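Putative O-methyltransferase (PDB 3TFW) probably transfers a methyl group from S-adenosylmethionine to an oxygen atom of an acceptor substrate. Local coordinates at residues E185-Q188 with G189-F193. Sequence-based numbering, arbitrary orientation.
Sequences ERVQ and GVRQF
The first turns of helix 185-199, where Val-187 and Arg-191, one turn apart, run alongside each other, illustrate how an alpha-helix pairs its backbone i to i+4 while the side chains of Val-190, Arg-191 and Gln-192 lie against the carbonyl oxygens that their own N-H groups use. Gly-189 N donates to Glu-185 O at 2.9 Å, and the same step is repeated from Val-190 to Arg-186, from Arg-191 to Val-187 and from Gln-192 to Gln-188. The last of these, Gln-192 N to Gln-188 O, is the straightest, with an N-H...O angle of 165°.

Side chains add a second layer to this run of i to i+4 hydrogen bonds. Arg-191 turns its CG back beside its own backbone N (chi1 -67°), which sets that methylene 3.2 Å from Val-187 O, the oxygen already bonded to Arg-191 N. Further out, Arg-191 CD meets Val-187 CG1 at 3.8 Å, an aliphatic contact made before the chain bends at chi3 and carries the guanidinium away; there NH1 is bonded to Val-177 O. Val-190 behaves similarly one residue earlier, its CG2 methyl resting 3.3 Å from Arg-186 O, and Gln-192 brings CB to 3.5 Å from Gln-188 O.

Polar ends near the start of the helix reach back to residues preceding it: Arg-186 NE forms a salt bridge with Asp-184, and Gln-188 NE2 is hydrogen-bonded to Ser-182 O. In this class I S-adenosylmethionine-dependent methyltransferase fold, helix 185-199 follows strand 165-169 and leads to strand 203-211, which pairs antiparallel with 217-224. Phe-193 and Gln-192 meet helix 149-158, whereas Arg-191 packs on Tyr-18 of the second subunit.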
ATOM      1  N   GLU A 185      16.096 -13.245  17.980  1.00 26.44           N
ATOM      2  CA  GLU A 185      15.217 -14.237  17.354  1.00 25.17           C
ATOM      3  C   GLU A 185      14.124 -13.602  16.492  1.00 23.97           C
ATOM      4  O   GLU A 185      13.630 -14.234  15.552  1.00 23.59           O
ATOM      5  CB  GLU A 185      14.583 -15.185  18.386  1.00 25.37           C
ATOM      6  CG  GLU A 185      15.544 -16.184  19.050  1.00 26.45           C
ATOM      7  CD  GLU A 185      16.142 -15.659  20.356  1.00 28.07           C
ATOM      8  OE1 GLU A 185      16.278 -14.429  20.509  1.00 28.87           O
ATOM      9  OE2 GLU A 185      16.474 -16.488  21.234  1.00 29.94           O
ATOM     10  N   ARG A 186      13.757 -12.363  16.813  1.00 23.08           N
ATOM     11  CA  ARG A 186      12.738 -11.623  16.059  1.00 22.69           C
ATOM     12  C   ARG A 186      13.270 -11.230  14.687  1.00 22.36           C
ATOM     13  O   ARG A 186      12.552 -11.324  13.691  1.00 22.13           O
ATOM     14  CB  ARG A 186      12.278 -10.389  16.825  1.00 22.59           C
ATOM     15  CG  ARG A 186      11.714 -10.688  18.215  1.00 23.60           C
ATOM     16  CD  ARG A 186      11.427  -9.410  18.970  1.00 26.08           C
ATOM     17  NE  ARG A 186      12.660  -8.698  19.302  1.00 26.16           N
ATOM     18  CZ  ARG A 186      12.709  -7.522  19.917  1.00 27.29           C
ATOM     19  NH1 ARG A 186      11.588  -6.903  20.277  1.00 26.64           N
ATOM     20  NH2 ARG A 186      13.884  -6.957  20.162  1.00 26.15           N
ATOM     21  N   VAL A 187      14.535 -10.807  14.645  1.00 22.07           N
ATOM     22  CA  VAL A 187      15.247 -10.576  13.390  1.00 21.97           C
ATOM     23  C   VAL A 187      15.429 -11.858  12.577  1.00 21.88           C
ATOM     24  O   VAL A 187      15.201 -11.865  11.369  1.00 22.13           O
ATOM     25  CB  VAL A 187      16.619  -9.882  13.624  1.00 22.14           C
ATOM     26  CG1 VAL A 187      17.417  -9.804  12.325  1.00 21.72           C
ATOM     27  CG2 VAL A 187      16.405  -8.492  14.189  1.00 22.03           C
ATOM     28  N   GLN A 188      15.824 -12.941  13.236  1.00 22.08           N
ATOM     29  CA  GLN A 188      15.974 -14.228  12.563  1.00 22.39           C
ATOM     30  C   GLN A 188      14.648 -14.667  11.913  1.00 21.82           C
ATOM     31  O   GLN A 188      14.630 -15.081  10.751  1.00 21.79           O
ATOM     32  CB  GLN A 188      16.462 -15.296  13.544  1.00 22.82           C
ATOM     33  CG  GLN A 188      17.900 -15.107  14.040  1.00 25.31           C
ATOM     34  CD  GLN A 188      18.202 -15.938  15.279  1.00 29.20           C
ATOM     35  OE1 GLN A 188      17.516 -16.928  15.567  1.00 30.89           O
ATOM     36  NE2 GLN A 188      19.229 -15.535  16.028  1.00 29.79           N
ATOM     37  N   GLY A 189      13.556 -14.563  12.669  1.00 21.13           N
ATOM     38  CA  GLY A 189      12.222 -14.946  12.185  1.00 20.55           C
ATOM     39  C   GLY A 189      11.757 -14.130  10.988  1.00 20.44           C
ATOM     40  O   GLY A 189      11.218 -14.680  10.016  1.00 20.65           O
ATOM     41  N   VAL A 190      11.952 -12.817  11.064  1.00 20.04           N
ATOM     42  CA  VAL A 190      11.590 -11.908   9.972  1.00 19.80           C
ATOM     43  C   VAL A 190      12.407 -12.193   8.699  1.00 20.04           C
ATOM     44  O   VAL A 190      11.862 -12.169   7.577  1.00 19.42           O
ATOM     45  CB  VAL A 190      11.692 -10.420  10.413  1.00 19.88           C
ATOM     46  CG1 VAL A 190      11.623  -9.480   9.222  1.00 20.59           C
ATOM     47  CG2 VAL A 190      10.560 -10.070  11.386  1.00 20.30           C
ATOM     48  N   ARG A 191      13.701 -12.479   8.861  1.00 19.91           N
ATOM     49  CA  ARG A 191      14.565 -12.781   7.705  1.00 20.62           C
ATOM     50  C   ARG A 191      14.186 -14.096   7.043  1.00 20.92           C
ATOM     51  O   ARG A 191      14.125 -14.175   5.811  1.00 20.77           O
ATOM     52  CB  ARG A 191      16.056 -12.773   8.091  1.00 20.64           C
ATOM     53  CG  ARG A 191      16.575 -11.404   8.479  1.00 21.50           C
ATOM     54  CD  ARG A 191      18.057 -11.453   8.910  1.00 22.31           C
ATOM     55  NE  ARG A 191      18.890 -12.139   7.924  1.00 24.10           N
ATOM     56  CZ  ARG A 191      19.457 -11.560   6.868  1.00 24.37           C
ATOM     57  NH1 ARG A 191      19.302 -10.264   6.633  1.00 25.17           N
ATOM     58  NH2 ARG A 191      20.182 -12.291   6.036  1.00 26.87           N
ATOM     59  N   GLN A 192      13.892 -15.108   7.863  1.00 20.94           N
ATOM     60  CA  GLN A 192      13.395 -16.399   7.384  1.00 21.74           C
ATOM     61  C   GLN A 192      12.082 -16.225   6.610  1.00 21.07           C
ATOM     62  O   GLN A 192      11.896 -16.829   5.557  1.00 21.12           O
ATOM     63  CB  GLN A 192      13.111 -17.330   8.558  1.00 22.02           C
ATOM     64  CG  GLN A 192      14.230 -18.230   9.026  1.00 25.91           C
ATOM     65  CD  GLN A 192      13.687 -19.284   9.964  1.00 29.06           C
ATOM     66  OE1 GLN A 192      13.459 -19.020  11.147  1.00 31.76           O
ATOM     67  NE2 GLN A 192      13.423 -20.471   9.428  1.00 30.44           N
ATOM     68  N   PHE A 193      11.180 -15.431   7.183  1.00 20.55           N
ATOM     69  CA  PHE A 193       9.881 -15.049   6.603  1.00 20.40           C
ATOM     70  C   PHE A 193      10.011 -14.394   5.219  1.00 20.79           C
ATOM     71  O   PHE A 193       9.390 -14.840   4.248  1.00 20.19           O
ATOM     72  CB  PHE A 193       9.205 -14.102   7.600  1.00 20.01           C
ATOM     73  CG  PHE A 193       7.887 -13.540   7.157  1.00 19.54           C
ATOM     74  CD1 PHE A 193       6.729 -14.309   7.211  1.00 18.47           C
ATOM     75  CD2 PHE A 193       7.792 -12.209   6.758  1.00 18.71           C
ATOM     76  CE1 PHE A 193       5.491 -13.768   6.832  1.00 18.39           C
ATOM     77  CE2 PHE A 193       6.561 -11.657   6.387  1.00 19.00           C
ATOM     78  CZ  PHE A 193       5.407 -12.448   6.426  1.00 18.81           C
TER